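Local structure of Na-translocating NADH-quinone reductase subunit C NqrC (Shewanella oneidensis, 4XHF) at residues D39-Y44 with Y146-V151; L70-D75 with Q241-Q246; R91-A94 with E98-S101; K128-V133 with T157-V162; G195-R200 with A230-F235. The protein is a soluble fragment of subunit C of a membrane-bound respiratory complex and carries an FMN-binding domain, with flavin mononucleotide present in the crystal. One frame throughout, in Å; residues are numbered along the deposited sequence.

In the fold
Interaction 1 uses strand 144-151 of the antiparallel sheet, and interaction 4 uses the strands on either side of it, 129-139 and 158-165. They meet where the backbones of A150 and K159 pair, with A150 O to K159 N at 2.6 Å. Interaction 5 lies against strand 144-151, and V149 CG2 is 3.7 Å from M231 CE. Interaction 2 meets interaction 5 through two rings, with F244 CE2 3.7 Å from F235 CE1. Interaction 3 reaches interaction 1 through a cation-pi contact of R91 with Y146. Its centre is about 26 Å from that of interaction 4. No residue of the five contacts lines the flavin mononucleotide pocket, but helix 221-234 of interaction 5 starts there with T221, M222 and T223.

Interaction 1 of 5, residues D39-Y44 with Y146-V151; sequences DELQRY and YGYVAV
The ring of Y148 is overlapped by Y44 along its CD2-CE2 side and by L41 at its hydroxyl end. L41 makes its contact through a single methyl group. CD1 of L41 lies 3.6 Å from CZ of Y148. The modelled approach of the same CD1 to OH of Y148, 3.0 Å, is doubtfully short. The two side chains cross at about a right angle. In L41 the CG atom is anti to the backbone N, with chi1 at 179°. This turns the branch out toward the tyrosine, although the first bond of the side chain does not point that way. Y44 touches with its CB and with one side of its ring. CB of Y44 is 4.1 Å from CD2 of Y148, and CD2 of Y44 is also 4.1 Å from CE2 of Y148. The two tyrosine side chains meet at a slant.

Here helix 29-48 packs against the antiparallel sheet at strand 144-151. The contact is buried and apolar, and no hydrogen bond crosses it. Y164 of the adjacent strand 158-165 stacks with Y44 and meets Y148 at a shallow angle between the planes, which makes an aromatic cluster of three rings. L86 touches L41 from a loop, while V133 and P135 of strand 129-139 touch Y148. Within the helix, the carbonyl oxygen of E40 sits over one face of the Y44 ring, displaced toward the rim. The same oxygen accepts the backbone N-H of Y44, with N of Y44 2.8 Å from O of E40.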
# COMPACT_ATOMS: atom_id res chain seq x y z
N ASP A 39 11.80 9.07 -7.68
CA ASP A 39 12.44 7.89 -8.24
C ASP A 39 12.18 6.67 -7.37
O ASP A 39 11.84 5.60 -7.88
CB ASP A 39 13.95 8.11 -8.38
CG ASP A 39 14.31 9.06 -9.51
OD1 ASP A 39 13.46 9.30 -10.39
OD2 ASP A 39 15.46 9.56 -9.51
N GLU A 40 12.36 6.82 -6.07
CA GLU A 40 12.08 5.75 -5.12
C GLU A 40 10.61 5.34 -5.20
O GLU A 40 10.28 4.16 -5.21
CB GLU A 40 12.44 6.17 -3.70
CG GLU A 40 13.93 6.42 -3.48
CD GLU A 40 14.25 7.07 -2.15
OE1 GLU A 40 13.31 7.33 -1.37
OE2 GLU A 40 15.44 7.31 -1.88
N LEU A 41 9.73 6.34 -5.27
CA LEU A 41 8.30 6.11 -5.40
C LEU A 41 7.97 5.27 -6.63
O LEU A 41 7.26 4.27 -6.53
CB LEU A 41 7.56 7.45 -5.48
CG LEU A 41 6.04 7.40 -5.65
CD1 LEU A 41 5.38 6.70 -4.48
CD2 LEU A 41 5.49 8.81 -5.81
N GLN A 42 8.51 5.67 -7.78
CA GLN A 42 8.27 4.95 -9.03
C GLN A 42 8.74 3.50 -8.93
O GLN A 42 8.06 2.59 -9.40
CB GLN A 42 8.97 5.66 -10.19
CG GLN A 42 8.29 6.95 -10.63
CD GLN A 42 9.03 7.66 -11.75
OE1 GLN A 42 10.25 7.74 -11.74
NE2 GLN A 42 8.28 8.18 -12.71
N ARG A 43 9.89 3.29 -8.30
CA ARG A 43 10.43 1.95 -8.14
C ARG A 43 9.54 1.12 -7.22
O ARG A 43 9.23 -0.03 -7.53
CB ARG A 43 11.87 2.00 -7.60
CG ARG A 43 12.89 2.51 -8.61
CD ARG A 43 14.32 2.28 -8.15
NE ARG A 43 14.66 3.04 -6.95
CZ ARG A 43 15.20 4.25 -6.93
NH1 ARG A 43 15.48 4.89 -8.07
NH2 ARG A 43 15.46 4.84 -5.78
N TYR A 44 9.13 1.71 -6.10
CA TYR A 44 8.25 1.03 -5.15
C TYR A 44 6.98 0.52 -5.82
O TYR A 44 6.58 -0.62 -5.64
CB TYR A 44 7.87 1.96 -3.99
CG TYR A 44 9.01 2.39 -3.09
CD1 TYR A 44 10.11 1.58 -2.88
CD2 TYR A 44 8.97 3.62 -2.44
CE1 TYR A 44 11.15 1.98 -2.05
CE2 TYR A 44 10.00 4.03 -1.62
CZ TYR A 44 11.08 3.20 -1.43
OH TYR A 44 12.11 3.61 -0.60
N TYR A 146 5.34 2.22 6.88
CA TYR A 146 4.79 2.69 5.61
C TYR A 146 5.12 1.74 4.46
O TYR A 146 6.22 1.20 4.39
CB TYR A 146 5.33 4.08 5.27
CG TYR A 146 4.90 5.15 6.23
CD1 TYR A 146 5.48 5.27 7.48
CD2 TYR A 146 3.92 6.06 5.87
CE1 TYR A 146 5.09 6.26 8.36
CE2 TYR A 146 3.52 7.06 6.73
CZ TYR A 146 4.11 7.15 7.97
OH TYR A 146 3.71 8.14 8.83
N GLY A 147 4.18 1.59 3.53
CA GLY A 147 4.39 0.73 2.39
C GLY A 147 3.32 0.87 1.32
O GLY A 147 2.49 1.79 1.37
N TYR A 148 3.34 -0.05 0.36
CA TYR A 148 2.36 -0.09 -0.71
C TYR A 148 1.88 -1.53 -0.93
O TYR A 148 2.65 -2.47 -0.77
CB TYR A 148 2.95 0.46 -2.02
CG TYR A 148 3.31 1.93 -1.96
CD1 TYR A 148 2.39 2.91 -2.30
CD2 TYR A 148 4.59 2.33 -1.58
CE1 TYR A 148 2.72 4.25 -2.24
CE2 TYR A 148 4.93 3.67 -1.53
CZ TYR A 148 3.99 4.62 -1.86
OH TYR A 148 4.33 5.96 -1.81
N VAL A 149 0.60 -1.67 -1.26
CA VAL A 149 0.02 -2.96 -1.64
C VAL A 149 -0.58 -2.88 -3.04
O VAL A 149 -1.43 -2.04 -3.31
CB VAL A 149 -1.07 -3.41 -0.66
CG1 VAL A 149 -1.64 -4.77 -1.07
CG2 VAL A 149 -0.52 -3.48 0.75
N ALA A 150 -0.13 -3.78 -3.91
CA ALA A 150 -0.69 -3.91 -5.25
C ALA A 150 -1.74 -5.01 -5.23
O ALA A 150 -1.45 -6.13 -4.81
CB ALA A 150 0.40 -4.23 -6.26
N VAL A 151 -2.95 -4.69 -5.68
CA VAL A 151 -4.04 -5.66 -5.72
C VAL A 151 -4.48 -5.88 -7.16
O VAL A 151 -4.47 -4.95 -7.97
CB VAL A 151 -5.24 -5.19 -4.86
CG1 VAL A 151 -4.84 -5.12 -3.39
CG2 VAL A 151 -5.77 -3.85 -5.33

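Interaction 2 of 5, residues L70-D75 with Q241-Q246; sequences LLINLD and QTFFNQ
I72 lies over one face of the F243 ring, with CG1 above the face. Its branches divide the work. CG2 of I72 reaches the ring at CE1 of F243, 3.7 Å away. CD1 of I72 turns to the root of the ring and comes within 4.0 Å of CB of F243. The two side chains cross at about a right angle. CG1 of I72 sits between the backbone N and the carbonyl carbon, with chi1 at 61°, and this places both branches against the phenylalanine. Further along, T242 meets backbone rather than side chains. CG2 of T242 is 3.5 Å from O of D75, and CB of T242 is 3.8 Å from O of L74.

The contact joins the end of strand 67-73, and the turn after it, to the first turns of the C-terminal helix 241-249. One water bridges the two. It is hydrogen-bonded to O of L74 at 2.7 Å and takes the N-H of F243, with N of F243 3.0 Å away. That N-H lies in the first turn of the helix, so the water supplies it with an acceptor.

Further out, strand 113-123 pairs with the first segment. I72 and L74 pair by backbone with A117 and N115 of that strand. D75 makes a salt bridge to R113 through OD1. V132 of strand 129-139 touches F243, and F240 touches L74.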
# COMPACT_ATOMS: atom_id res chain seq x y z
N LEU A 70 -3.13 8.72 -9.47
CA LEU A 70 -4.43 9.32 -9.19
C LEU A 70 -4.51 9.79 -7.76
O LEU A 70 -4.07 9.11 -6.84
CB LEU A 70 -5.55 8.32 -9.45
CG LEU A 70 -5.79 7.88 -10.89
CD1 LEU A 70 -6.75 6.70 -10.92
CD2 LEU A 70 -6.34 9.03 -11.70
N LEU A 71 -5.09 10.98 -7.58
CA LEU A 71 -5.46 11.45 -6.26
C LEU A 71 -6.96 11.25 -6.12
O LEU A 71 -7.73 11.80 -6.90
CB LEU A 71 -5.08 12.92 -6.07
CG LEU A 71 -5.26 13.51 -4.66
CD1 LEU A 71 -4.32 12.83 -3.67
CD2 LEU A 71 -5.05 15.02 -4.68
N ILE A 72 -7.37 10.45 -5.14
CA ILE A 72 -8.77 10.11 -4.97
C ILE A 72 -9.28 10.52 -3.60
O ILE A 72 -8.54 10.50 -2.62
CB ILE A 72 -9.02 8.59 -5.18
CG1 ILE A 72 -8.24 7.76 -4.15
CG2 ILE A 72 -8.63 8.18 -6.59
CD1 ILE A 72 -9.09 7.29 -2.99
N ASN A 73 -10.55 10.91 -3.56
CA ASN A 73 -11.22 11.21 -2.30
C ASN A 73 -11.64 9.92 -1.62
O ASN A 73 -12.44 9.16 -2.16
CB ASN A 73 -12.44 12.10 -2.55
CG ASN A 73 -13.08 12.59 -1.27
OD1 ASN A 73 -13.84 11.87 -0.63
ND2 ASN A 73 -12.77 13.82 -0.89
N LEU A 74 -11.10 9.67 -0.44
CA LEU A 74 -11.31 8.41 0.26
C LEU A 74 -12.77 8.18 0.64
O LEU A 74 -13.25 7.05 0.59
CB LEU A 74 -10.43 8.35 1.51
CG LEU A 74 -8.94 8.08 1.24
CD1 LEU A 74 -8.11 8.40 2.47
CD2 LEU A 74 -8.73 6.64 0.82
N ASP A 75 -13.47 9.24 1.02
CA ASP A 75 -14.86 9.13 1.45
C ASP A 75 -15.80 8.83 0.29
O ASP A 75 -16.72 8.02 0.42
CB ASP A 75 -15.30 10.41 2.16
CG ASP A 75 -14.65 10.58 3.51
OD1 ASP A 75 -14.45 9.57 4.22
OD2 ASP A 75 -14.33 11.74 3.87
N GLN A 241 -12.07 1.11 0.43
CA GLN A 241 -13.19 0.25 0.06
C GLN A 241 -14.18 0.97 -0.85
O GLN A 241 -14.63 0.40 -1.84
CB GLN A 241 -13.90 -0.28 1.31
CG GLN A 241 -14.14 -1.78 1.28
CD GLN A 241 -14.70 -2.30 2.59
OE1 GLN A 241 -14.00 -2.98 3.35
NE2 GLN A 241 -15.95 -1.97 2.88
N THR A 242 -14.50 2.21 -0.51
CA THR A 242 -15.39 3.02 -1.35
C THR A 242 -14.79 3.17 -2.74
O THR A 242 -15.48 2.98 -3.74
CB THR A 242 -15.63 4.42 -0.75
OG1 THR A 242 -16.38 4.30 0.47
CG2 THR A 242 -16.39 5.32 -1.72
N PHE A 243 -13.51 3.51 -2.79
CA PHE A 243 -12.80 3.69 -4.06
C PHE A 243 -12.86 2.43 -4.92
O PHE A 243 -13.09 2.52 -6.13
CB PHE A 243 -11.35 4.08 -3.79
CG PHE A 243 -10.48 4.05 -5.02
CD1 PHE A 243 -10.76 4.86 -6.11
CD2 PHE A 243 -9.38 3.22 -5.07
CE1 PHE A 243 -9.96 4.83 -7.23
CE2 PHE A 243 -8.57 3.19 -6.19
CZ PHE A 243 -8.86 4.00 -7.27
N PHE A 244 -12.65 1.27 -4.31
CA PHE A 244 -12.69 0.02 -5.05
C PHE A 244 -14.11 -0.29 -5.53
O PHE A 244 -14.30 -0.73 -6.66
CB PHE A 244 -12.17 -1.14 -4.19
CG PHE A 244 -10.68 -1.13 -3.98
CD1 PHE A 244 -9.84 -0.47 -4.86
CD2 PHE A 244 -10.12 -1.81 -2.91
CE1 PHE A 244 -8.47 -0.48 -4.67
CE2 PHE A 244 -8.76 -1.81 -2.72
CZ PHE A 244 -7.93 -1.15 -3.59
N ASN A 245 -15.10 -0.04 -4.67
CA ASN A 245 -16.49 -0.27 -5.04
C ASN A 245 -16.93 0.62 -6.20
O ASN A 245 -17.82 0.25 -6.97
CB ASN A 245 -17.41 -0.03 -3.84
CG ASN A 245 -17.38 -1.18 -2.85
OD1 ASN A 245 -17.06 -2.32 -3.20
ND2 ASN A 245 -17.73 -0.89 -1.61
N GLN A 246 -16.31 1.79 -6.32
CA GLN A 246 -16.58 2.68 -7.44
C GLN A 246 -16.01 2.11 -8.73
O GLN A 246 -16.60 2.25 -9.80
CB GLN A 246 -16.01 4.07 -7.17
CG GLN A 246 -16.72 4.84 -6.08
CD GLN A 246 -18.16 5.15 -6.42
OE1 GLN A 246 -19.09 4.59 -5.84
NE2 GLN A 246 -18.36 6.06 -7.37
O HOH W 1 -12.21 4.85 -0.47

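Interaction 3 of 5, residues R91-A94 with E98-S101; sequences RMAA and ETSS
T99 and S100 both turn their side chains toward the backbone carbonyls of A93 and A94. This is a tight helix-to-strand connection, in which the chain leaves helix 90-95, turns by about a right angle and enters the short strand 100-101. The two alanines behave differently. A94 points its CB away from the strand and offers its carbonyl oxygen instead. A93 lies across the approach, and its CB is 4.5 Å from OG1 of T99. The meeting is therefore between small side chains on one side and main-chain oxygens on the other.

T99 sets its OG1 between its own backbone N and carbonyl carbon, with chi1 at 59°. The hydroxyl comes to 3.1 Å from O of A93, but its hydrogen-bond partner is OD1 of N96, in the turn. S100 is held in a similar way, and its OG bonds to the backbone oxygen of N96. N96 thus fastens both hydroxyls with two different oxygens.

The carbonyl of A94 is served from elsewhere, by the hydroxyl of T112. OG of S100 is 3.4 Å from O of A94, at an angle too poor for a bond. Backbone pairing of T99 with N115, and of S101 with R113, ties this short piece to strand 113-123. Two oxygens face each other across the turn, O of A93 and O of T99, at 3.0 Å. Both are acceptors, so this approach is not a bond and is probably mildly unfavourable. The methylene of S100 fits beside them, with its CB 3.1 Å from O of A94.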
# COMPACT_ATOMS: atom_id res chain seq x y z
N ARG A 91 2.12 12.71 3.94
CA ARG A 91 2.40 12.88 5.36
C ARG A 91 1.81 14.20 5.83
O ARG A 91 1.20 14.28 6.89
CB ARG A 91 3.91 12.86 5.63
CG ARG A 91 4.67 11.68 5.03
CD ARG A 91 4.39 10.38 5.77
NE ARG A 91 5.11 9.26 5.16
CZ ARG A 91 6.29 8.80 5.58
NH1 ARG A 91 6.91 9.34 6.62
NH2 ARG A 91 6.85 7.78 4.94
N MET A 92 1.99 15.23 5.01
CA MET A 92 1.53 16.58 5.33
C MET A 92 0.01 16.67 5.23
O MET A 92 -0.63 17.31 6.06
CB MET A 92 2.18 17.59 4.38
CG MET A 92 1.90 19.05 4.71
SD MET A 92 2.46 20.17 3.41
CE MET A 92 4.21 19.80 3.34
N ALA A 93 -0.55 16.03 4.21
CA ALA A 93 -1.99 16.06 3.99
C ALA A 93 -2.76 15.41 5.13
O ALA A 93 -3.89 15.78 5.42
CB ALA A 93 -2.32 15.37 2.68
N ALA A 94 -2.12 14.45 5.78
CA ALA A 94 -2.77 13.69 6.85
C ALA A 94 -2.90 14.48 8.15
O ALA A 94 -3.77 14.19 8.97
CB ALA A 94 -2.00 12.41 7.10
N GLU A 98 -7.43 21.00 7.65
CA GLU A 98 -8.36 21.35 6.58
C GLU A 98 -8.38 20.33 5.45
O GLU A 98 -9.12 20.49 4.47
CB GLU A 98 -8.01 22.74 6.03
CG GLU A 98 -7.96 23.83 7.09
CD GLU A 98 -9.25 23.93 7.89
OE1 GLU A 98 -10.33 23.68 7.32
OE2 GLU A 98 -9.17 24.25 9.10
N THR A 99 -7.56 19.29 5.57
CA THR A 99 -7.52 18.22 4.58
C THR A 99 -7.37 16.86 5.25
O THR A 99 -6.82 15.92 4.67
CB THR A 99 -6.36 18.41 3.58
OG1 THR A 99 -5.12 18.45 4.29
CG2 THR A 99 -6.53 19.71 2.80
N SER A 100 -7.85 16.76 6.49
CA SER A 100 -7.75 15.53 7.25
C SER A 100 -8.89 15.40 8.25
O SER A 100 -9.62 16.36 8.49
CB SER A 100 -6.41 15.46 8.00
OG SER A 100 -6.41 16.33 9.11
N SER A 101 -9.03 14.21 8.83
CA SER A 101 -10.04 13.95 9.84
C SER A 101 -9.58 12.83 10.76
O SER A 101 -8.59 12.15 10.49
CB SER A 101 -11.37 13.57 9.18
OG SER A 101 -11.32 12.28 8.60

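Interaction 4 of 5, residues K128-V133 with T157-V162; sequences KLSSVV and TIKGVV
One water is gripped by S130, S131 and K159. Its oxygen lies 2.7 Å from OG of S130 and 2.8 Å from OG of S131. It accepts an N-H of the K159 ammonium group, with NZ of K159 3.0 Å away. The lysine also comes close to a serine directly, since NZ of K159 is 3.2 Å from OG of S130. The angle there is poor, so the water makes the link.

S130 and S131 form a classic beta bulge, both facing V122 of strand 113-123, which probably helps both hydroxyls reach one water. K159 and G160 form a second classic bulge opposite A150. Strands 129-139 and 158-165 are not neighbours in the antiparallel sheet, because strand 144-151 runs between them. The small residue A150 lies on that middle strand, and both S131 and K159 touch it. Over it the methylenes meet, with CB of S131 4.2 Å from CB of K159.

The lysine chain is bent to bring its nitrogen back toward the serines. CG starts anti to the backbone N, and the chain then folds at chi2, 76°, and again at chi4, -62°. The hydroxyl of S130 is likewise thrown out by a chi1 of -170°. A49 touches S131 from the loop after helix 29-48.

Apart from the pair of methylenes, the contact is polar. The ammonium group has the water and the S130 hydroxyl beside it, and reaches the S131 hydroxyl through the water. This water therefore links the two strands and probably helps to solvate the lysine.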
# COMPACT_ATOMS: atom_id res chain seq x y z
N LYS A 128 -4.27 -3.49 -20.67
CA LYS A 128 -5.28 -3.95 -19.73
C LYS A 128 -4.83 -3.69 -18.30
O LYS A 128 -3.64 -3.81 -17.99
CB LYS A 128 -5.57 -5.44 -19.95
CG LYS A 128 -6.41 -6.12 -18.88
CD LYS A 128 -7.81 -5.55 -18.81
CE LYS A 128 -8.65 -6.27 -17.75
NZ LYS A 128 -8.10 -6.09 -16.37
N LEU A 129 -5.77 -3.34 -17.43
CA LEU A 129 -5.47 -3.10 -16.02
C LEU A 129 -4.81 -4.32 -15.39
O LEU A 129 -5.37 -5.42 -15.39
CB LEU A 129 -6.74 -2.73 -15.25
CG LEU A 129 -6.55 -2.38 -13.77
CD1 LEU A 129 -5.78 -1.08 -13.61
CD2 LEU A 129 -7.88 -2.31 -13.05
N SER A 130 -3.61 -4.12 -14.84
CA SER A 130 -2.82 -5.20 -14.26
C SER A 130 -3.01 -5.23 -12.74
O SER A 130 -3.19 -6.30 -12.16
CB SER A 130 -1.34 -5.02 -14.61
OG SER A 130 -0.58 -6.16 -14.25
N SER A 131 -2.98 -4.06 -12.12
CA SER A 131 -3.19 -3.96 -10.69
C SER A 131 -3.43 -2.51 -10.29
O SER A 131 -3.23 -1.60 -11.09
CB SER A 131 -1.98 -4.52 -9.92
OG SER A 131 -0.83 -3.72 -10.12
N VAL A 132 -3.87 -2.32 -9.06
CA VAL A 132 -3.96 -0.99 -8.47
C VAL A 132 -3.10 -0.97 -7.22
O VAL A 132 -3.31 -1.77 -6.30
CB VAL A 132 -5.42 -0.61 -8.13
CG1 VAL A 132 -5.49 0.83 -7.61
CG2 VAL A 132 -6.31 -0.76 -9.35
N VAL A 133 -2.12 -0.08 -7.20
CA VAL A 133 -1.21 0.04 -6.06
C VAL A 133 -1.69 1.17 -5.16
O VAL A 133 -1.87 2.30 -5.62
CB VAL A 133 0.23 0.31 -6.52
CG1 VAL A 133 1.18 0.23 -5.34
CG2 VAL A 133 0.64 -0.69 -7.60
N THR A 157 -7.05 -10.25 -4.56
CA THR A 157 -5.77 -10.95 -4.68
C THR A 157 -4.61 -9.96 -4.67
O THR A 157 -4.58 -9.00 -5.45
CB THR A 157 -5.72 -11.80 -5.96
OG1 THR A 157 -6.83 -12.70 -5.99
CG2 THR A 157 -4.42 -12.60 -6.04
N ILE A 158 -3.65 -10.19 -3.77
CA ILE A 158 -2.49 -9.32 -3.65
C ILE A 158 -1.46 -9.62 -4.74
O ILE A 158 -1.06 -10.77 -4.93
CB ILE A 158 -1.84 -9.48 -2.26
CG1 ILE A 158 -2.85 -9.12 -1.17
CG2 ILE A 158 -0.59 -8.61 -2.15
CD1 ILE A 158 -2.40 -9.47 0.23
N LYS A 159 -1.04 -8.58 -5.45
CA LYS A 159 -0.04 -8.70 -6.51
C LYS A 159 1.36 -8.42 -5.98
O LYS A 159 2.36 -8.76 -6.62
CB LYS A 159 -0.37 -7.73 -7.66
CG LYS A 159 0.39 -8.00 -8.96
CD LYS A 159 -0.19 -9.19 -9.71
CE LYS A 159 0.50 -9.40 -11.04
NZ LYS A 159 0.32 -8.23 -11.94
N GLY A 160 1.44 -7.80 -4.81
CA GLY A 160 2.72 -7.53 -4.18
C GLY A 160 2.62 -6.53 -3.05
O GLY A 160 1.80 -5.62 -3.07
N VAL A 161 3.47 -6.72 -2.04
CA VAL A 161 3.56 -5.81 -0.91
C VAL A 161 4.98 -5.28 -0.79
O VAL A 161 5.95 -6.04 -0.87
CB VAL A 161 3.16 -6.51 0.40
CG1 VAL A 161 3.34 -5.58 1.59
CG2 VAL A 161 1.72 -6.99 0.32
N VAL A 162 5.10 -3.97 -0.60
CA VAL A 162 6.38 -3.31 -0.44
C VAL A 162 6.34 -2.39 0.78
O VAL A 162 5.58 -1.44 0.81
CB VAL A 162 6.76 -2.48 -1.68
CG1 VAL A 162 8.08 -1.73 -1.47
CG2 VAL A 162 6.87 -3.37 -2.91
O HOH W 2 0.50 -5.24 -12.01

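Interaction 5 of 5, residues G195-R200 with A230-F235; sequences GKFAMR and AMEFWF
M231 meets F197 at the far end of the phenyl ring. CB of M231 is 3.9 Å from CZ of F197, and the carbonyl oxygen of M231 lies obliquely to the ring, 3.7 Å from CE1 of F197. Beyond CG the methionine chain is extended and runs off to F136 and V149 of the sheet.

E232 comes next and lies over the face of the same ring. Its CA stands 3.6 Å from the centroid of the F197 ring and 9° off the ring normal, which is a CH-pi contact. CB of E232 continues along the face, 3.7 Å from CE2 of F197. The carboxylate ends up nearly parallel to the ring, with the two planes 6° apart. F197 reaches the helix because its CG is anti to the backbone N, with chi1 at -174°. The opposite face of the ring has the backbone N of M199 near its rim. R200 folds back there, and its NH1 donates to O of M199 at 2.6 Å from above the carbonyl plane. The charged ends of R200 and E232 do not touch.

F235 closes the walk. Its CB is 4.5 Å from CD1 of F197, and its backbone N bonds to O of M231 at 2.9 Å, the last turn before the chain leaves helical geometry. The loop residue F197 thus plugs onto the C-terminal end of helix 221-234 in the FMN-binding domain, a helix whose first residues line the flavin mononucleotide pocket.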
# COMPACT_ATOMS: atom_id res chain seq x y z
N GLY A 195 -17.03 -10.86 2.00
CA GLY A 195 -16.47 -9.54 1.77
C GLY A 195 -15.75 -8.97 2.98
O GLY A 195 -15.41 -7.79 3.01
N LYS A 196 -15.53 -9.81 3.98
CA LYS A 196 -14.89 -9.40 5.22
C LYS A 196 -13.38 -9.62 5.16
O LYS A 196 -12.92 -10.65 4.68
CB LYS A 196 -15.49 -10.16 6.40
CG LYS A 196 -14.79 -9.91 7.73
CD LYS A 196 -15.50 -10.63 8.87
CE LYS A 196 -16.80 -9.94 9.25
NZ LYS A 196 -17.84 -10.93 9.63
N PHE A 197 -12.63 -8.63 5.64
CA PHE A 197 -11.18 -8.73 5.72
C PHE A 197 -10.78 -9.99 6.49
O PHE A 197 -11.30 -10.24 7.58
CB PHE A 197 -10.60 -7.49 6.40
CG PHE A 197 -9.11 -7.44 6.41
CD1 PHE A 197 -8.41 -6.90 5.35
CD2 PHE A 197 -8.40 -7.94 7.49
CE1 PHE A 197 -7.03 -6.85 5.36
CE2 PHE A 197 -7.02 -7.90 7.51
CZ PHE A 197 -6.34 -7.35 6.45
N ALA A 198 -9.87 -10.78 5.92
CA ALA A 198 -9.60 -12.13 6.42
C ALA A 198 -8.12 -12.43 6.65
O ALA A 198 -7.79 -13.48 7.20
CB ALA A 198 -10.19 -13.15 5.45
N MET A 199 -7.24 -11.54 6.22
CA MET A 199 -5.80 -11.77 6.37
C MET A 199 -5.40 -11.89 7.84
O MET A 199 -5.73 -11.03 8.65
CB MET A 199 -4.99 -10.65 5.70
CG MET A 199 -5.10 -10.61 4.19
SD MET A 199 -4.40 -12.04 3.34
CE MET A 199 -2.68 -11.97 3.82
N ARG A 200 -4.68 -12.96 8.16
CA ARG A 200 -4.17 -13.19 9.50
C ARG A 200 -2.73 -13.69 9.43
O ARG A 200 -2.42 -14.57 8.63
CB ARG A 200 -5.03 -14.21 10.25
CG ARG A 200 -6.49 -13.83 10.40
CD ARG A 200 -6.67 -12.67 11.36
NE ARG A 200 -8.07 -12.28 11.49
CZ ARG A 200 -8.70 -11.44 10.67
NH1 ARG A 200 -8.07 -10.87 9.66
NH2 ARG A 200 -9.98 -11.16 10.88
N ALA A 230 -2.81 -2.62 9.83
CA ALA A 230 -2.63 -1.54 8.87
C ALA A 230 -3.45 -1.82 7.62
O ALA A 230 -4.16 -0.95 7.12
CB ALA A 230 -1.16 -1.37 8.53
N MET A 231 -3.34 -3.04 7.11
CA MET A 231 -4.10 -3.44 5.93
C MET A 231 -5.59 -3.53 6.25
O MET A 231 -6.43 -3.20 5.41
CB MET A 231 -3.59 -4.77 5.39
CG MET A 231 -2.25 -4.66 4.70
SD MET A 231 -1.68 -6.25 4.07
CE MET A 231 -0.00 -5.85 3.59
N GLU A 232 -5.92 -3.97 7.46
CA GLU A 232 -7.32 -4.10 7.87
C GLU A 232 -8.03 -2.75 7.80
O GLU A 232 -9.20 -2.67 7.42
CB GLU A 232 -7.42 -4.67 9.28
CG GLU A 232 -8.86 -4.85 9.74
CD GLU A 232 -8.95 -5.39 11.15
OE1 GLU A 232 -7.89 -5.65 11.75
OE2 GLU A 232 -10.08 -5.55 11.65
N PHE A 233 -7.33 -1.69 8.19
CA PHE A 233 -7.90 -0.35 8.16
C PHE A 233 -7.99 0.19 6.74
O PHE A 233 -9.03 0.71 6.33
CB PHE A 233 -7.08 0.63 9.00
CG PHE A 233 -7.55 2.05 8.89
CD1 PHE A 233 -8.61 2.50 9.66
CD2 PHE A 233 -6.95 2.93 7.99
CE1 PHE A 233 -9.05 3.80 9.55
CE2 PHE A 233 -7.40 4.23 7.88
CZ PHE A 233 -8.45 4.67 8.66
N TRP A 234 -6.90 0.09 6.00
CA TRP A 234 -6.80 0.75 4.71
C TRP A 234 -7.56 0.03 3.61
O TRP A 234 -7.84 0.61 2.57
CB TRP A 234 -5.33 0.92 4.33
CG TRP A 234 -4.73 2.10 5.02
CD1 TRP A 234 -3.84 2.08 6.05
CD2 TRP A 234 -5.02 3.47 4.76
NE1 TRP A 234 -3.54 3.36 6.44
CE2 TRP A 234 -4.26 4.24 5.66
CE3 TRP A 234 -5.85 4.13 3.84
CZ2 TRP A 234 -4.29 5.63 5.67
CZ3 TRP A 234 -5.88 5.51 3.86
CH2 TRP A 234 -5.11 6.25 4.76
N PHE A 235 -7.91 -1.23 3.86
CA PHE A 235 -8.82 -1.95 2.97
C PHE A 235 -10.21 -2.03 3.61
O PHE A 235 -11.09 -2.74 3.12
CB PHE A 235 -8.28 -3.34 2.65
CG PHE A 235 -7.09 -3.32 1.74
CD1 PHE A 235 -7.24 -3.07 0.39
CD2 PHE A 235 -5.81 -3.53 2.24
CE1 PHE A 235 -6.14 -3.04 -0.45
CE2 PHE A 235 -4.72 -3.50 1.41
CZ PHE A 235 -4.88 -3.25 0.06